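Local coordinates for shikimate 5-dehydrogenase (Thermus thermophilus, PDB 2D5C), which catalyses the reversible NADPH-linked reduction of 3-dehydroshikimate to shikimate on the route to chorismate and the aromatic amino acids, at residues A[189-203]-A[213-227]. Numbering follows the deposited sequence.
With SO4 (sulfate ion), chain C; SO4 (sulfate ion), chain D.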
loop_
_atom_site.group_PDB
_atom_site.type_symbol
_atom_site.label_atom_id
_atom_site.label_comp_id
_atom_site.label_asym_id
_atom_site.label_seq_id
_atom_site.Cartn_x
_atom_site.Cartn_y
_atom_site.Cartn_z
ATOM N N SER A 189 -6.189 39.161 -0.227
ATOM C CA SER A 189 -7.090 38.312 0.542
ATOM C C SER A 189 -8.270 37.971 -0.359
ATOM O O SER A 189 -8.751 38.815 -1.123
ATOM C CB SER A 189 -7.581 39.052 1.794
ATOM O OG SER A 189 -8.688 38.380 2.381
ATOM N N PRO A 190 -8.769 36.727 -0.269
ATOM C CA PRO A 190 -9.899 36.288 -1.093
ATOM C C PRO A 190 -11.228 36.916 -0.716
ATOM O O PRO A 190 -12.196 36.863 -1.487
ATOM C CB PRO A 190 -9.900 34.772 -0.886
ATOM C CG PRO A 190 -9.433 34.654 0.563
ATOM C CD PRO A 190 -8.283 35.639 0.598
ATOM N N LEU A 191 -11.262 37.554 0.451
ATOM C CA LEU A 191 -12.496 38.140 0.944
ATOM C C LEU A 191 -12.352 39.586 1.430
ATOM O O LEU A 191 -11.478 39.877 2.234
ATOM C CB LEU A 191 -12.999 37.259 2.100
ATOM C CG LEU A 191 -14.415 37.405 2.637
ATOM C CD1 LEU A 191 -15.385 36.775 1.660
ATOM C CD2 LEU A 191 -14.526 36.710 3.983
ATOM N N PRO A 192 -13.196 40.506 0.931
ATOM C CA PRO A 192 -13.130 41.908 1.372
ATOM C C PRO A 192 -13.397 41.885 2.881
ATOM O O PRO A 192 -14.247 41.124 3.330
ATOM C CB PRO A 192 -14.299 42.560 0.632
ATOM C CG PRO A 192 -14.430 41.734 -0.606
ATOM C CD PRO A 192 -14.237 40.328 -0.096
ATOM N N ALA A 193 -12.685 42.709 3.650
ATOM C CA ALA A 193 -12.844 42.760 5.109
ATOM C C ALA A 193 -14.293 42.858 5.603
ATOM O O ALA A 193 -14.662 42.219 6.601
ATOM C CB ALA A 193 -12.026 43.926 5.677
ATOM N N GLU A 194 -15.111 43.648 4.914
ATOM C CA GLU A 194 -16.511 43.823 5.300
ATOM C C GLU A 194 -17.401 42.597 5.084
ATOM O O GLU A 194 -18.571 42.611 5.482
ATOM C CB GLU A 194 -17.127 45.021 4.563
ATOM C CG GLU A 194 -17.094 44.925 3.037
ATOM C CD GLU A 194 -17.960 45.989 2.364
ATOM O OE1 GLU A 194 -18.199 47.049 2.987
ATOM O OE2 GLU A 194 -18.395 45.773 1.210
ATOM N N LEU A 195 -16.872 41.544 4.453
ATOM C CA LEU A 195 -17.677 40.341 4.227
ATOM C C LEU A 195 -17.410 39.254 5.269
ATOM O O LEU A 195 -18.044 38.192 5.256
ATOM C CB LEU A 195 -17.449 39.789 2.813
ATOM C CG LEU A 195 -17.932 40.698 1.671
ATOM C CD1 LEU A 195 -17.843 39.940 0.343
ATOM C CD2 LEU A 195 -19.360 41.146 1.924
ATOM N N PHE A 196 -16.476 39.517 6.176
ATOM C CA PHE A 196 -16.189 38.549 7.236
ATOM C C PHE A 196 -17.332 38.537 8.253
ATOM O O PHE A 196 -17.991 39.562 8.464
ATOM C CB PHE A 196 -14.910 38.914 8.009
ATOM C CG PHE A 196 -13.623 38.536 7.310
ATOM C CD1 PHE A 196 -13.153 39.278 6.230
ATOM C CD2 PHE A 196 -12.876 37.443 7.742
ATOM C CE1 PHE A 196 -11.956 38.938 5.593
ATOM C CE2 PHE A 196 -11.671 37.090 7.110
ATOM C CZ PHE A 196 -11.213 37.840 6.038
ATOM N N PRO A 197 -17.594 37.379 8.887
ATOM C CA PRO A 197 -18.663 37.306 9.889
ATOM C C PRO A 197 -18.125 37.977 11.167
ATOM O O PRO A 197 -16.911 38.042 11.347
ATOM C CB PRO A 197 -18.861 35.808 10.057
ATOM C CG PRO A 197 -17.441 35.282 9.945
ATOM C CD PRO A 197 -16.982 36.053 8.685
ATOM N N GLU A 198 -19.006 38.499 12.029
ATOM C CA GLU A 198 -18.550 39.165 13.263
ATOM C C GLU A 198 -18.257 38.142 14.376
ATOM O O GLU A 198 -17.779 38.498 15.457
ATOM C CB GLU A 198 -19.575 40.205 13.758
ATOM C CG GLU A 198 -19.933 41.368 12.810
ATOM C CD GLU A 198 -18.846 42.425 12.657
ATOM O OE1 GLU A 198 -18.115 42.735 13.635
ATOM O OE2 GLU A 198 -18.763 42.961 11.531
ATOM N N GLU A 199 -18.553 36.870 14.108
ATOM C CA GLU A 199 -18.284 35.806 15.076
ATOM C C GLU A 199 -18.080 34.454 14.398
ATOM O O GLU A 199 -18.655 34.179 13.347
ATOM C CB GLU A 199 -19.425 35.687 16.091
ATOM C CG GLU A 199 -20.659 34.972 15.557
ATOM C CD GLU A 199 -21.606 34.532 16.667
ATOM O OE1 GLU A 199 -22.454 35.343 17.084
ATOM O OE2 GLU A 199 -21.498 33.372 17.123
ATOM N N GLY A 200 -17.257 33.612 15.011
ATOM C CA GLY A 200 -16.984 32.302 14.457
ATOM C C GLY A 200 -15.501 31.988 14.380
ATOM O O GLY A 200 -14.721 32.447 15.217
ATOM N N ALA A 201 -15.109 31.201 13.375
ATOM C CA ALA A 201 -13.715 30.810 13.197
ATOM C C ALA A 201 -13.280 30.855 11.721
ATOM O O ALA A 201 -14.116 30.817 10.808
ATOM C CB ALA A 201 -13.490 29.398 13.762
ATOM N N ALA A 202 -11.972 30.949 11.500
ATOM C CA ALA A 202 -11.417 30.988 10.148
ATOM C C ALA A 202 -10.148 30.151 10.077
ATOM O O ALA A 202 -9.345 30.125 11.015
ATOM C CB ALA A 202 -11.118 32.429 9.733
ATOM N N VAL A 203 -9.979 29.449 8.961
ATOM C CA VAL A 203 -8.808 28.608 8.748
ATOM C C VAL A 203 -8.260 28.908 7.364
ATOM O O VAL A 203 -9.033 29.064 6.418
ATOM C CB VAL A 203 -9.179 27.108 8.821
ATOM C CG1 VAL A 203 -7.936 26.254 8.625
ATOM C CG2 VAL A 203 -9.846 26.807 10.177
ATOM N N ARG A 213 -2.925 37.782 5.023
ATOM C CA ARG A 213 -3.801 38.921 5.201
ATOM C C ARG A 213 -5.164 38.407 5.687
ATOM O O ARG A 213 -5.728 38.942 6.632
ATOM C CB ARG A 213 -3.960 39.703 3.898
ATOM C CG ARG A 213 -4.795 40.948 4.094
ATOM C CD ARG A 213 -4.878 41.854 2.869
ATOM N NE ARG A 213 -5.827 42.926 3.155
ATOM C CZ ARG A 213 -6.560 43.565 2.253
ATOM N NH1 ARG A 213 -6.462 43.267 0.962
ATOM N NH2 ARG A 213 -7.429 44.480 2.658
ATOM N N PHE A 214 -5.672 37.353 5.043
ATOM C CA PHE A 214 -6.956 36.735 5.415
ATOM C C PHE A 214 -7.017 36.390 6.918
ATOM O O PHE A 214 -8.000 36.695 7.607
ATOM C CB PHE A 214 -7.145 35.456 4.578
ATOM C CG PHE A 214 -8.345 34.619 4.960
ATOM C CD1 PHE A 214 -9.602 34.893 4.432
ATOM C CD2 PHE A 214 -8.198 33.516 5.787
ATOM C CE1 PHE A 214 -10.698 34.068 4.718
ATOM C CE2 PHE A 214 -9.292 32.680 6.085
ATOM C CZ PHE A 214 -10.540 32.959 5.545
ATOM N N LEU A 215 -5.980 35.736 7.425
ATOM C CA LEU A 215 -5.979 35.350 8.833
ATOM C C LEU A 215 -5.867 36.551 9.757
ATOM O O LEU A 215 -6.488 36.578 10.814
ATOM C CB LEU A 215 -4.844 34.369 9.142
ATOM C CG LEU A 215 -5.068 32.919 8.684
ATOM C CD1 LEU A 215 -3.820 32.108 8.990
ATOM C CD2 LEU A 215 -6.284 32.319 9.394
ATOM N N ARG A 216 -5.063 37.532 9.367
ATOM C CA ARG A 216 -4.920 38.729 10.185
ATOM C C ARG A 216 -6.249 39.475 10.222
ATOM O O ARG A 216 -6.630 40.026 11.249
ATOM C CB ARG A 216 -3.800 39.621 9.632
ATOM C CG ARG A 216 -2.399 39.058 9.856
ATOM C CD ARG A 216 -1.361 39.796 9.005
ATOM N NE ARG A 216 0.007 39.327 9.214
ATOM C CZ ARG A 216 0.800 39.737 10.208
ATOM N NH1 ARG A 216 0.361 40.621 11.093
ATOM N NH2 ARG A 216 2.044 39.284 10.306
ATOM N N GLU A 217 -6.967 39.488 9.104
ATOM C CA GLU A 217 -8.264 40.154 9.063
ATOM C C GLU A 217 -9.246 39.412 9.958
ATOM O O GLU A 217 -10.015 40.023 10.706
ATOM C CB GLU A 217 -8.817 40.166 7.638
ATOM C CG GLU A 217 -8.125 41.150 6.730
ATOM C CD GLU A 217 -8.580 41.003 5.287
ATOM O OE1 GLU A 217 -8.679 39.850 4.830
ATOM O OE2 GLU A 217 -8.833 42.027 4.618
ATOM N N ALA A 218 -9.227 38.087 9.862
ATOM C CA ALA A 218 -10.136 37.267 10.654
ATOM C C ALA A 218 -9.863 37.443 12.149
ATOM O O ALA A 218 -10.793 37.599 12.945
ATOM C CB ALA A 218 -9.993 35.797 10.263
ATOM N N LYS A 219 -8.592 37.418 12.533
ATOM C CA LYS A 219 -8.274 37.571 13.945
ATOM C C LYS A 219 -8.716 38.952 14.450
ATOM O O LYS A 219 -9.340 39.064 15.507
ATOM C CB LYS A 219 -6.778 37.348 14.172
ATOM C CG LYS A 219 -6.358 37.390 15.623
ATOM C CD LYS A 219 -5.026 36.676 15.835
ATOM C CE LYS A 219 -3.904 37.311 15.038
ATOM N NZ LYS A 219 -2.617 36.585 15.235
ATOM N N ALA A 220 -8.425 40.000 13.683
ATOM C CA ALA A 220 -8.818 41.357 14.079
ATOM C C ALA A 220 -10.333 41.564 14.127
ATOM O O ALA A 220 -10.833 42.465 14.831
ATOM C CB ALA A 220 -8.189 42.376 13.121
ATOM N N LYS A 221 -11.057 40.729 13.382
ATOM C CA LYS A 221 -12.513 40.793 13.291
ATOM C C LYS A 221 -13.205 40.134 14.478
ATOM O O LYS A 221 -14.414 40.263 14.652
ATOM C CB LYS A 221 -12.987 40.099 12.011
ATOM C CG LYS A 221 -14.438 40.358 11.651
ATOM C CD LYS A 221 -14.618 41.771 11.119
ATOM C CE LYS A 221 -13.774 41.989 9.870
ATOM N NZ LYS A 221 -13.790 43.401 9.403
ATOM N N GLY A 222 -12.440 39.413 15.284
ATOM C CA GLY A 222 -13.027 38.744 16.426
ATOM C C GLY A 222 -13.381 37.302 16.133
ATOM O O GLY A 222 -14.348 36.779 16.692
ATOM N N LEU A 223 -12.620 36.661 15.243
ATOM C CA LEU A 223 -12.846 35.261 14.904
ATOM C C LEU A 223 -11.703 34.422 15.449
ATOM O O LEU A 223 -10.567 34.892 15.550
ATOM C CB LEU A 223 -12.914 35.052 13.375
ATOM C CG LEU A 223 -13.923 35.874 12.574
ATOM C CD1 LEU A 223 -13.882 35.387 11.127
ATOM C CD2 LEU A 223 -15.318 35.734 13.139
ATOM N N LYS A 224 -11.997 33.174 15.798
ATOM C CA LYS A 224 -10.969 32.264 16.283
ATOM C C LYS A 224 -10.249 31.819 15.003
ATOM O O LYS A 224 -10.904 31.593 13.987
ATOM C CB LYS A 224 -11.620 31.059 16.976
ATOM C CG LYS A 224 -10.636 30.175 17.721
ATOM C CD LYS A 224 -11.344 28.991 18.373
ATOM C CE LYS A 224 -10.367 28.115 19.145
ATOM N NZ LYS A 224 -9.687 28.870 20.232
ATOM N N VAL A 225 -8.927 31.692 15.034
ATOM C CA VAL A 225 -8.215 31.318 13.811
ATOM C C VAL A 225 -7.217 30.180 13.928
ATOM O O VAL A 225 -6.734 29.858 15.012
ATOM C CB VAL A 225 -7.431 32.530 13.203
ATOM C CG1 VAL A 225 -8.379 33.664 12.860
ATOM C CG2 VAL A 225 -6.344 32.993 14.171
ATOM N N GLN A 226 -6.914 29.571 12.785
ATOM C CA GLN A 226 -5.927 28.503 12.718
ATOM C C GLN A 226 -5.149 28.649 11.420
ATOM O O GLN A 226 -5.735 28.866 10.363
ATOM C CB GLN A 226 -6.582 27.122 12.762
ATOM C CG GLN A 226 -5.549 26.000 12.776
ATOM C CD GLN A 226 -6.171 24.626 12.883
ATOM O OE1 GLN A 226 -6.894 24.187 11.985
ATOM N NE2 GLN A 226 -5.899 23.938 13.988
ATOM N N THR A 227 -3.826 28.541 11.501
ATOM C CA THR A 227 -2.980 28.656 10.318
ATOM C C THR A 227 -3.058 27.349 9.540
ATOM O O THR A 227 -3.745 26.419 9.955
ATOM C CB THR A 227 -1.504 28.894 10.679
ATOM O OG1 THR A 227 -0.988 27.727 11.323
ATOM C CG2 THR A 227 -1.360 30.111 11.609
HETATM S S SO4 C . -10.692 45.119 1.192
HETATM O O1 SO4 C . -10.926 44.499 2.675
HETATM O O2 SO4 C . -12.016 45.427 0.706
HETATM O O3 SO4 C . -9.916 46.172 1.264
HETATM O O4 SO4 C . -10.166 44.006 0.452
HETATM S S SO4 D . -1.797 27.850 14.949
HETATM O O1 SO4 D . -0.541 27.329 14.059
HETATM O O2 SO4 D . -1.969 26.846 15.978
HETATM O O3 SO4 D . -1.541 29.040 15.435
HETATM O O4 SO4 D . -2.904 27.778 14.029
HETATM O O HOH W 1 -9.459 41.617 2.204
HETATM O O HOH W 2 -16.515 38.448 17.624
HETATM O O HOH W 3 -16.076 40.550 17.054
#
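Phe196 packs against helix 213-220. Its CZ lies 3.7 Å from CD1 of Phe214, with the two rings inclined at 43°. Phe196 CE2 meets CB of Ala218 at 3.8 Å, and CD1 of Leu223 lies at the edge of the Phe196 ring. Leu191 CD2 covers one face of that ring. CB of Ala202 touches CB of Ala218 at 3.6 Å.

Lys221 bends at chi2 and chi3 (74° and 60°), which folds its chain alongside CB of Phe196. Its NZ then donates a hydrogen bond to O of Ala193 at 3.2 Å, from above the carbonyl plane. Phe196 N reaches the same oxygen from the opposite face. With an alanine at Lys221, this carbonyl would probably lose one donor and CB of Phe196 its aliphatic cover. Glu217 OE1 lies 2.9 Å from Ser189 OG; a water bridges Glu217 OE2 and Leu191 O.

Strands 201-203 and 224-226 run parallel. Ala202 N donates a hydrogen bond to Lys224 O at 2.8 Å; Lys224 N donates to Gly200 O and Gln226 N to Ala202 O. This beta-alpha-beta unit edges the Rossmann-type NADP-binding domain. Strand 174-177 pairs with 201-203 on its other side. NADP(+)-binding Leu205 and Gly228 lie close by. Apolar packing thus holds the helix on the sheet, Lys221 ties down the loop at Ala193, and backbone bonds set the strand register.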